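Local structure of putative glutathionylspermidine synthase (Methylobacillus flagellatus, 3N6X) at residues Glu47-Arg52 and Phe72-Arg77; Leu98-His103 and Phe333-Glu338; Pro129-Val134 and Gly139-Ile144. The protein is of unproven function but probably acts as an ATP-dependent ligase, its fold belonging to the circularly permuted type 2 branch of the ATP-grasp proteins. One frame throughout, in Å; residues are numbered along the deposited sequence.

Overall arrangement
Contact 1 comes first along the chain and stands apart: its centre is 42 Å from that of contact 2 and 43 Å from that of contact 3, on the opposite side of the chain's centre. It joins helix 42-53 to the loop that runs into strand 77-79 of the large mixed sheet. Contact 2 pairs helix 81-105 with helix 327-335, and contact 3, nested within the loop closed by contact 2, leads into strand 144-151 of that same sheet. These two are neighbours, with centres 14 Å apart, joined where Asn99 OD1 takes the backbone N of both Tyr141 and Ala142. Helix 81-105 thus links them directly.

Contact 1: Glu47-Arg52 and Phe72-Arg77; sequences ELLFRR and FDVVPR
Asp73 OD2 is held by a salt bridge from Lys467 NZ and a weak hydrogen bond from Val75 N, 3.3 Å away at 149°, and this helps hold the bend of 72-77 from which Phe72 and Val74 meet Leu49. The Asp73 side chain leaves the backbone pointing away from helix 42-53, while those of the residues before and after it set out toward that helix. The apolar join itself is narrow. Leu49 reaches out with both methyls: CD2 lies alongside Val74 CG1 at 4.2 Å, and CD1 comes to the same 4.2 Å from Phe72 O, a carbonyl it merely touches. The Leu49 and Val74 side chains slide past each other in opposite directions, with CD2 of Leu49 and CG1 of Val74 the atoms that meet. Val74 offers CG1 because that methyl stands anti to the carbonyl carbon, at chi1 -57°.

In the fold, this places helix 42-53 against the lead-in to strand 77-79, which pairs in parallel with strand 464-471 in the large mixed sheet of this ATP-grasp protein. Helix 170-183 adds to the buried cluster, with Leu183 against Leu49 and with Asn176 and Met179 against Phe72, and Val74 also packs on Phe184 and on Leu417 of strand 413-418. A polar tie runs beside it: Glu45 OE2 accepts from Val74 N and also comes close to Asp73 OD1, which in turn accepts from Leu417 N. Two carboxylates so near each other would probably raise the pKa of one of them, though the salt bridge from Lys467 to Asp73 works against this.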
loop_
_atom_site.group_PDB
_atom_site.type_symbol
_atom_site.label_atom_id
_atom_site.label_comp_id
_atom_site.label_asym_id
_atom_site.label_seq_id
_atom_site.Cartn_x
_atom_site.Cartn_y
_atom_site.Cartn_z
ATOM N N GLU A 47 7.236 1.963 -29.274
ATOM C CA GLU A 47 7.562 2.918 -30.324
ATOM C C GLU A 47 6.781 4.220 -30.108
ATOM O O GLU A 47 7.372 5.305 -30.181
ATOM C CB GLU A 47 7.260 2.321 -31.706
ATOM C CG GLU A 47 8.376 1.433 -32.236
ATOM C CD GLU A 47 8.021 0.592 -33.451
ATOM O OE1 GLU A 47 7.225 1.062 -34.297
ATOM O OE2 GLU A 47 8.576 -0.525 -33.577
ATOM N N LEU A 48 5.458 4.105 -29.780
ATOM C CA LEU A 48 4.576 5.244 -29.487
ATOM C C LEU A 48 5.116 6.037 -28.278
ATOM O O LEU A 48 5.222 7.265 -28.342
ATOM C CB LEU A 48 3.131 4.745 -29.203
ATOM C CG LEU A 48 2.031 5.832 -29.069
ATOM C CD1 LEU A 48 0.674 5.286 -29.487
ATOM C CD2 LEU A 48 1.947 6.374 -27.636
ATOM N N LEU A 49 5.461 5.326 -27.186
ATOM C CA LEU A 49 5.973 5.941 -25.962
ATOM C C LEU A 49 7.306 6.654 -26.170
ATOM O O LEU A 49 7.536 7.701 -25.566
ATOM C CB LEU A 49 6.059 4.912 -24.825
ATOM C CG LEU A 49 4.711 4.535 -24.200
ATOM C CD1 LEU A 49 4.753 3.139 -23.606
ATOM C CD2 LEU A 49 4.288 5.551 -23.155
ATOM N N PHE A 50 8.161 6.129 -27.062
ATOM C CA PHE A 50 9.434 6.783 -27.364
ATOM C C PHE A 50 9.238 8.018 -28.259
ATOM O O PHE A 50 9.774 9.076 -27.953
ATOM C CB PHE A 50 10.427 5.803 -28.008
ATOM C CG PHE A 50 11.728 6.462 -28.398
ATOM C CD1 PHE A 50 12.671 6.802 -27.434
ATOM C CD2 PHE A 50 11.989 6.789 -29.724
ATOM C CE1 PHE A 50 13.859 7.436 -27.794
ATOM C CE2 PHE A 50 13.174 7.432 -30.079
ATOM C CZ PHE A 50 14.105 7.743 -29.114
ATOM N N ARG A 51 8.491 7.866 -29.380
ATOM C CA ARG A 51 8.228 8.950 -30.339
ATOM C C ARG A 51 7.583 10.170 -29.670
ATOM O O ARG A 51 7.957 11.306 -29.975
ATOM C CB ARG A 51 7.317 8.463 -31.481
ATOM C CG ARG A 51 8.022 7.644 -32.559
ATOM C CD ARG A 51 7.135 7.454 -33.790
ATOM N NE ARG A 51 5.727 7.212 -33.439
ATOM C CZ ARG A 51 5.195 6.004 -33.261
ATOM N NH1 ARG A 51 5.938 4.915 -33.417
ATOM N NH2 ARG A 51 3.915 5.878 -32.932
ATOM N N ARG A 52 6.603 9.930 -28.773
ATOM C CA ARG A 52 5.871 10.997 -28.098
ATOM C C ARG A 52 6.590 11.512 -26.842
ATOM O O ARG A 52 6.800 12.719 -26.717
ATOM C CB ARG A 52 4.435 10.551 -27.751
ATOM C CG ARG A 52 3.532 10.295 -28.955
ATOM C CD ARG A 52 2.094 10.143 -28.503
ATOM N NE ARG A 52 1.238 9.546 -29.530
ATOM C CZ ARG A 52 -0.087 9.466 -29.434
ATOM N NH1 ARG A 52 -0.715 9.962 -28.373
ATOM N NH2 ARG A 52 -0.796 8.906 -30.406
ATOM N N PHE A 72 5.627 0.921 -18.019
ATOM C CA PHE A 72 4.269 1.430 -17.944
ATOM C C PHE A 72 3.428 0.888 -19.094
ATOM O O PHE A 72 3.888 0.872 -20.238
ATOM C CB PHE A 72 4.270 2.970 -17.949
ATOM C CG PHE A 72 2.895 3.595 -17.901
ATOM C CD1 PHE A 72 2.145 3.582 -16.730
ATOM C CD2 PHE A 72 2.354 4.210 -19.026
ATOM C CE1 PHE A 72 0.871 4.154 -16.690
ATOM C CE2 PHE A 72 1.081 4.795 -18.980
ATOM C CZ PHE A 72 0.351 4.767 -17.812
ATOM N N ASP A 73 2.217 0.406 -18.784
ATOM C CA ASP A 73 1.268 -0.076 -19.781
ATOM C C ASP A 73 0.162 0.972 -19.945
ATOM O O ASP A 73 -0.329 1.515 -18.946
ATOM C CB ASP A 73 0.681 -1.427 -19.373
ATOM C CG ASP A 73 -0.172 -2.063 -20.454
ATOM O OD1 ASP A 73 0.401 -2.516 -21.478
ATOM O OD2 ASP A 73 -1.402 -2.177 -20.250
ATOM N N VAL A 74 -0.208 1.278 -21.203
ATOM C CA VAL A 74 -1.182 2.337 -21.517
ATOM C C VAL A 74 -2.648 1.905 -21.441
ATOM O O VAL A 74 -3.537 2.739 -21.639
ATOM C CB VAL A 74 -0.843 3.108 -22.831
ATOM C CG1 VAL A 74 0.561 3.717 -22.764
ATOM C CG2 VAL A 74 -0.988 2.210 -24.061
ATOM N N VAL A 75 -2.915 0.622 -21.144
ATOM C CA VAL A 75 -4.302 0.166 -20.987
ATOM C C VAL A 75 -4.712 0.376 -19.525
ATOM O O VAL A 75 -4.116 -0.235 -18.630
ATOM C CB VAL A 75 -4.529 -1.292 -21.452
ATOM C CG1 VAL A 75 -6.022 -1.624 -21.491
ATOM C CG2 VAL A 75 -3.882 -1.541 -22.815
ATOM N N PRO A 76 -5.639 1.324 -19.239
ATOM C CA PRO A 76 -5.979 1.595 -17.839
ATOM C C PRO A 76 -6.765 0.469 -17.185
ATOM O O PRO A 76 -7.444 -0.313 -17.863
ATOM C CB PRO A 76 -6.813 2.874 -17.922
ATOM C CG PRO A 76 -7.439 2.821 -19.274
ATOM C CD PRO A 76 -6.416 2.180 -20.163
ATOM N N ARG A 77 -6.686 0.404 -15.861
ATOM C CA ARG A 77 -7.486 -0.500 -15.063
ATOM C C ARG A 77 -8.737 0.306 -14.702
ATOM O O ARG A 77 -8.645 1.264 -13.941
ATOM C CB ARG A 77 -6.689 -0.919 -13.802
ATOM C CG ARG A 77 -7.474 -1.713 -12.795
ATOM C CD ARG A 77 -7.481 -3.180 -13.142
ATOM N NE ARG A 77 -8.263 -3.957 -12.188
ATOM C CZ ARG A 77 -7.789 -4.413 -11.031
ATOM N NH1 ARG A 77 -6.540 -4.140 -10.662
ATOM N NH2 ARG A 77 -8.565 -5.125 -10.224
#

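Contact 2: Leu98-His103 and Phe333-Glu338; sequences LNMFLH and FYLGEE
Met100, modelled as selenomethionine, meets Tyr334 and Leu335 where two helices pack, 81-105 against the C-terminal end of 327-335; CA of Met100 and CA of Tyr334 are 6.8 Å apart. Its CB makes a CH-pi contact over the Tyr334 ring, 4.3 Å from the centroid and 26° off the normal. Farther out the chain bends at chi3 (80°), which sets SE 3.7 Å from Leu335 CD2 and brings CE to the backbone of Tyr334. Just beyond Leu335 the second helix ends, at Gly336 with its positive phi.

Next along the helix, the Met100-Phe101 peptide continues across the same face of the ring: Met100 C sits over the ring centre and Phe101 N nearer the rim. Phe333 CD2 lies against the opposite face, so the tyrosine is sandwiched between the first helix and its own neighbour. Phe101 CB touches Tyr334 CE2 at 3.7 Å, while the phenyl group leads off toward Ile111, Ile121 and Met330.

One turn on, Asp104 OD2 hydrogen-bonds with the Tyr334 hydroxyl and fixes the far end of the ring. Replacing Tyr334 by alanine removes the ring, which is likely to leave a gap beside Met100 CB and Phe101 CA and Asp104 without this partner. That hydroxyl also packs against carbon, with Tyr334 OH 3.5 Å from Phe101 CA and 3.7 Å from Phe101 CD1.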
loop_
_atom_site.group_PDB
_atom_site.type_symbol
_atom_site.label_atom_id
_atom_site.label_comp_id
_atom_site.label_asym_id
_atom_site.label_seq_id
_atom_site.Cartn_x
_atom_site.Cartn_y
_atom_site.Cartn_z
ATOM N N LEU A 98 -8.513 -1.525 12.225
ATOM C CA LEU A 98 -7.061 -1.568 12.449
ATOM C C LEU A 98 -6.603 -0.452 13.404
ATOM O O LEU A 98 -5.811 -0.718 14.314
ATOM C CB LEU A 98 -6.293 -1.512 11.117
ATOM C CG LEU A 98 -6.240 -2.847 10.320
ATOM C CD1 LEU A 98 -5.845 -2.605 8.862
ATOM C CD2 LEU A 98 -5.258 -3.846 10.962
ATOM N N ASN A 99 -7.173 0.772 13.253
ATOM C CA ASN A 99 -6.887 1.911 14.142
ATOM C C ASN A 99 -7.477 1.713 15.527
ATOM O O ASN A 99 -6.859 2.098 16.509
ATOM C CB ASN A 99 -7.375 3.238 13.526
ATOM C CG ASN A 99 -6.324 3.898 12.659
ATOM O OD1 ASN A 99 -5.153 4.024 13.044
ATOM N ND2 ASN A 99 -6.698 4.276 11.446
HETATM N N MSE A 100 -8.670 1.112 15.614
HETATM C CA MSE A 100 -9.288 0.816 16.904
HETATM C C MSE A 100 -8.538 -0.322 17.623
HETATM O O MSE A 100 -8.373 -0.274 18.842
HETATM C CB MSE A 100 -10.760 0.488 16.727
HETATM C CG MSE A 100 -11.566 1.692 16.290
HETATM SE SE MSE A 100 -13.401 1.258 15.962
HETATM C CE MSE A 100 -13.974 1.256 17.820
ATOM N N PHE A 101 -8.011 -1.288 16.850
ATOM C CA PHE A 101 -7.177 -2.368 17.381
ATOM C C PHE A 101 -5.907 -1.791 18.006
ATOM O O PHE A 101 -5.566 -2.152 19.132
ATOM C CB PHE A 101 -6.813 -3.383 16.277
ATOM C CG PHE A 101 -5.711 -4.334 16.681
ATOM C CD1 PHE A 101 -5.943 -5.331 17.627
ATOM C CD2 PHE A 101 -4.436 -4.214 16.144
ATOM C CE1 PHE A 101 -4.914 -6.188 18.032
ATOM C CE2 PHE A 101 -3.400 -5.062 16.556
ATOM C CZ PHE A 101 -3.648 -6.055 17.489
ATOM N N LEU A 102 -5.239 -0.850 17.288
ATOM C CA LEU A 102 -4.004 -0.191 17.750
ATOM C C LEU A 102 -4.222 0.638 19.018
ATOM O O LEU A 102 -3.423 0.553 19.938
ATOM C CB LEU A 102 -3.352 0.634 16.624
ATOM C CG LEU A 102 -2.655 -0.214 15.551
ATOM C CD1 LEU A 102 -2.438 0.584 14.262
ATOM C CD2 LEU A 102 -1.322 -0.803 16.075
ATOM N N HIS A 103 -5.341 1.357 19.109
ATOM C CA HIS A 103 -5.691 2.054 20.338
ATOM C C HIS A 103 -5.915 1.026 21.471
ATOM O O HIS A 103 -5.464 1.237 22.595
ATOM C CB HIS A 103 -6.950 2.920 20.140
ATOM C CG HIS A 103 -7.415 3.561 21.402
ATOM N ND1 HIS A 103 -6.871 4.756 21.846
ATOM C CD2 HIS A 103 -8.284 3.104 22.336
ATOM C CE1 HIS A 103 -7.449 5.006 23.012
ATOM N NE2 HIS A 103 -8.310 4.044 23.349
ATOM N N PHE A 333 -15.325 -7.478 16.331
ATOM C CA PHE A 333 -15.182 -7.019 17.719
ATOM C C PHE A 333 -15.379 -5.492 17.891
ATOM O O PHE A 333 -16.149 -5.074 18.749
ATOM C CB PHE A 333 -13.830 -7.483 18.316
ATOM C CG PHE A 333 -13.639 -7.162 19.788
ATOM C CD1 PHE A 333 -14.238 -7.948 20.776
ATOM C CD2 PHE A 333 -12.851 -6.083 20.188
ATOM C CE1 PHE A 333 -14.056 -7.655 22.136
ATOM C CE2 PHE A 333 -12.672 -5.792 21.544
ATOM C CZ PHE A 333 -13.279 -6.581 22.510
ATOM N N TYR A 334 -14.675 -4.671 17.104
ATOM C CA TYR A 334 -14.733 -3.217 17.274
ATOM C C TYR A 334 -15.910 -2.562 16.644
ATOM O O TYR A 334 -16.374 -1.534 17.148
ATOM C CB TYR A 334 -13.431 -2.543 16.782
ATOM C CG TYR A 334 -12.215 -3.003 17.556
ATOM C CD1 TYR A 334 -12.060 -2.684 18.903
ATOM C CD2 TYR A 334 -11.235 -3.782 16.953
ATOM C CE1 TYR A 334 -10.947 -3.117 19.624
ATOM C CE2 TYR A 334 -10.151 -4.265 17.674
ATOM C CZ TYR A 334 -10.006 -3.927 19.009
ATOM O OH TYR A 334 -8.912 -4.370 19.696
ATOM N N LEU A 335 -16.343 -3.068 15.483
ATOM C CA LEU A 335 -17.393 -2.403 14.726
ATOM C C LEU A 335 -18.741 -3.109 14.786
ATOM O O LEU A 335 -19.737 -2.535 14.350
ATOM C CB LEU A 335 -16.951 -2.206 13.267
ATOM C CG LEU A 335 -15.648 -1.427 13.060
ATOM C CD1 LEU A 335 -15.166 -1.568 11.633
ATOM C CD2 LEU A 335 -15.833 0.046 13.399
ATOM N N GLY A 336 -18.760 -4.352 15.292
ATOM C CA GLY A 336 -19.974 -5.162 15.356
ATOM C C GLY A 336 -20.546 -5.453 13.983
ATOM O O GLY A 336 -21.765 -5.549 13.823
ATOM N N GLU A 337 -19.659 -5.577 12.969
ATOM C CA GLU A 337 -20.047 -5.778 11.572
ATOM C C GLU A 337 -19.350 -6.985 11.002
ATOM O O GLU A 337 -18.290 -7.378 11.493
ATOM C CB GLU A 337 -19.632 -4.553 10.722
ATOM C CG GLU A 337 -20.298 -3.243 11.094
ATOM C CD GLU A 337 -19.772 -2.026 10.343
ATOM O OE1 GLU A 337 -18.812 -2.168 9.545
ATOM O OE2 GLU A 337 -20.325 -0.926 10.555
ATOM N N GLU A 338 -19.876 -7.504 9.892
ATOM C CA GLU A 338 -19.229 -8.552 9.132
ATOM C C GLU A 338 -18.227 -7.901 8.155
ATOM O O GLU A 338 -18.530 -6.844 7.583
ATOM C CB GLU A 338 -20.282 -9.374 8.352
ATOM C CG GLU A 338 -20.905 -10.496 9.178
ATOM C CD GLU A 338 -19.905 -11.513 9.702
ATOM O OE1 GLU A 338 -19.302 -12.243 8.878
ATOM O OE2 GLU A 338 -19.688 -11.544 10.936
#

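Contact 3: Pro129-Val134 and Gly139-Ile144; sequences PEMFGV and GVYAHI
Tyr141 reaches Met131 and Val134 mainly through one water, which ties its hydroxyl to a type II beta turn running from Met131 to Val134. Both segments lie in the long connection between helix 110-113 and strand 144-151. The turn has Gly133 at its third position with phi 83°, and Val134 N closes it onto Met131 O at 3.1 Å. This is the tight part of the contact. The water accepts from Tyr141 OH at 2.8 Å and donates twice, to Met131 O at 2.7 Å and to Val134 O at 2.6 Å. All three of these bonds go to protein atoms, and Met131 O, already taken by the turn, receives a second donor. Directly, Tyr141 OH comes no nearer to Val134 O than 3.8 Å, so the water does the joining.

The apolar side is slacker. Met131, a selenomethionine, is folded at each of its torsions, and its CE ends 4.3 Å from Tyr141 CE2, oblique to the ring; it also touches Tyr302 of helix 298-303. On the outer side of the turn, Phe132 points away from Tyr141 and is exposed, as is Gly133.

Leu102 and His103 of helix 81-105, and His107, also pack on the tyrosine. CG stands anti to the carbonyl carbon (chi1 -72°), a setting that carries the hydroxyl across to the turn, and the water oxygen lies at the ring's edge, in its plane.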
loop_
_atom_site.group_PDB
_atom_site.type_symbol
_atom_site.label_atom_id
_atom_site.label_comp_id
_atom_site.label_asym_id
_atom_site.label_seq_id
_atom_site.Cartn_x
_atom_site.Cartn_y
_atom_site.Cartn_z
ATOM N N PRO A 129 6.265 -1.195 23.736
ATOM C CA PRO A 129 5.801 -0.878 25.102
ATOM C C PRO A 129 5.905 0.618 25.444
ATOM O O PRO A 129 5.193 1.085 26.335
ATOM C CB PRO A 129 6.702 -1.747 25.994
ATOM C CG PRO A 129 7.895 -2.061 25.154
ATOM C CD PRO A 129 7.408 -2.134 23.752
ATOM N N GLU A 130 6.730 1.384 24.670
ATOM C CA GLU A 130 6.891 2.857 24.802
ATOM C C GLU A 130 5.593 3.583 24.464
ATOM O O GLU A 130 5.389 4.734 24.875
ATOM C CB GLU A 130 8.013 3.370 23.876
ATOM C CG GLU A 130 9.397 2.818 24.211
ATOM C CD GLU A 130 9.743 1.478 23.590
ATOM O OE1 GLU A 130 8.884 0.891 22.889
ATOM O OE2 GLU A 130 10.879 1.008 23.815
HETATM N N MSE A 131 4.708 2.908 23.711
HETATM C CA MSE A 131 3.412 3.464 23.289
HETATM C C MSE A 131 2.251 3.059 24.208
HETATM O O MSE A 131 1.144 3.559 24.040
HETATM C CB MSE A 131 3.135 3.085 21.830
HETATM C CG MSE A 131 4.062 3.813 20.863
HETATM SE SE MSE A 131 3.920 5.791 21.077
HETATM C CE MSE A 131 2.123 6.003 20.335
ATOM N N PHE A 132 2.509 2.195 25.201
ATOM C CA PHE A 132 1.475 1.746 26.138
ATOM C C PHE A 132 1.013 2.879 27.032
ATOM O O PHE A 132 1.830 3.532 27.678
ATOM C CB PHE A 132 1.961 0.540 26.985
ATOM C CG PHE A 132 0.873 -0.051 27.856
ATOM C CD1 PHE A 132 -0.076 -0.919 27.323
ATOM C CD2 PHE A 132 0.769 0.297 29.199
ATOM C CE1 PHE A 132 -1.107 -1.433 28.121
ATOM C CE2 PHE A 132 -0.261 -0.217 29.995
ATOM C CZ PHE A 132 -1.196 -1.075 29.448
ATOM N N GLY A 133 -0.292 3.130 27.031
ATOM C CA GLY A 133 -0.890 4.196 27.824
ATOM C C GLY A 133 -0.815 5.562 27.172
ATOM O O GLY A 133 -1.362 6.533 27.707
ATOM N N VAL A 134 -0.153 5.657 25.998
ATOM C CA VAL A 134 -0.002 6.935 25.290
ATOM C C VAL A 134 -1.235 7.255 24.441
ATOM O O VAL A 134 -1.615 6.463 23.573
ATOM C CB VAL A 134 1.311 6.980 24.456
ATOM C CG1 VAL A 134 1.454 8.314 23.712
ATOM C CG2 VAL A 134 2.528 6.716 25.338
ATOM N N GLY A 139 -7.046 9.459 18.250
ATOM C CA GLY A 139 -6.911 8.002 18.279
ATOM C C GLY A 139 -6.479 7.411 16.943
ATOM O O GLY A 139 -6.723 6.226 16.668
ATOM N N VAL A 140 -5.842 8.233 16.096
ATOM C CA VAL A 140 -5.375 7.799 14.784
ATOM C C VAL A 140 -3.927 7.339 14.853
ATOM O O VAL A 140 -3.054 8.105 15.259
ATOM C CB VAL A 140 -5.594 8.898 13.700
ATOM C CG1 VAL A 140 -5.059 8.448 12.337
ATOM C CG2 VAL A 140 -7.078 9.278 13.603
ATOM N N TYR A 141 -3.666 6.092 14.442
ATOM C CA TYR A 141 -2.308 5.539 14.425
ATOM C C TYR A 141 -1.800 5.456 13.014
ATOM O O TYR A 141 -0.651 5.819 12.755
ATOM C CB TYR A 141 -2.265 4.157 15.083
ATOM C CG TYR A 141 -2.421 4.198 16.588
ATOM C CD1 TYR A 141 -3.677 4.373 17.177
ATOM C CD2 TYR A 141 -1.317 4.046 17.432
ATOM C CE1 TYR A 141 -3.821 4.451 18.564
ATOM C CE2 TYR A 141 -1.458 4.089 18.827
ATOM C CZ TYR A 141 -2.714 4.269 19.387
ATOM O OH TYR A 141 -2.868 4.290 20.755
ATOM N N ALA A 142 -2.652 4.951 12.090
ATOM C CA ALA A 142 -2.317 4.826 10.685
ATOM C C ALA A 142 -3.032 5.925 9.926
ATOM O O ALA A 142 -4.164 5.734 9.465
ATOM C CB ALA A 142 -2.735 3.451 10.152
ATOM N N HIS A 143 -2.381 7.101 9.835
ATOM C CA HIS A 143 -2.892 8.290 9.122
ATOM C C HIS A 143 -2.977 7.970 7.644
ATOM O O HIS A 143 -3.883 8.438 6.958
ATOM C CB HIS A 143 -1.974 9.514 9.392
ATOM C CG HIS A 143 -1.836 9.817 10.850
ATOM N ND1 HIS A 143 -1.052 9.025 11.679
ATOM C CD2 HIS A 143 -2.475 10.739 11.605
ATOM C CE1 HIS A 143 -1.213 9.517 12.904
ATOM N NE2 HIS A 143 -2.059 10.549 12.911
ATOM N N ILE A 144 -2.051 7.114 7.165
ATOM C CA ILE A 144 -2.064 6.573 5.812
ATOM C C ILE A 144 -1.986 5.042 5.907
ATOM O O ILE A 144 -1.061 4.501 6.537
ATOM C CB ILE A 144 -0.921 7.123 4.930
ATOM C CG1 ILE A 144 -0.814 8.662 5.014
ATOM C CG2 ILE A 144 -1.069 6.623 3.457
ATOM C CD1 ILE A 144 0.367 9.211 4.292
HETATM O O HOH W 1 -0.511 4.502 22.179
#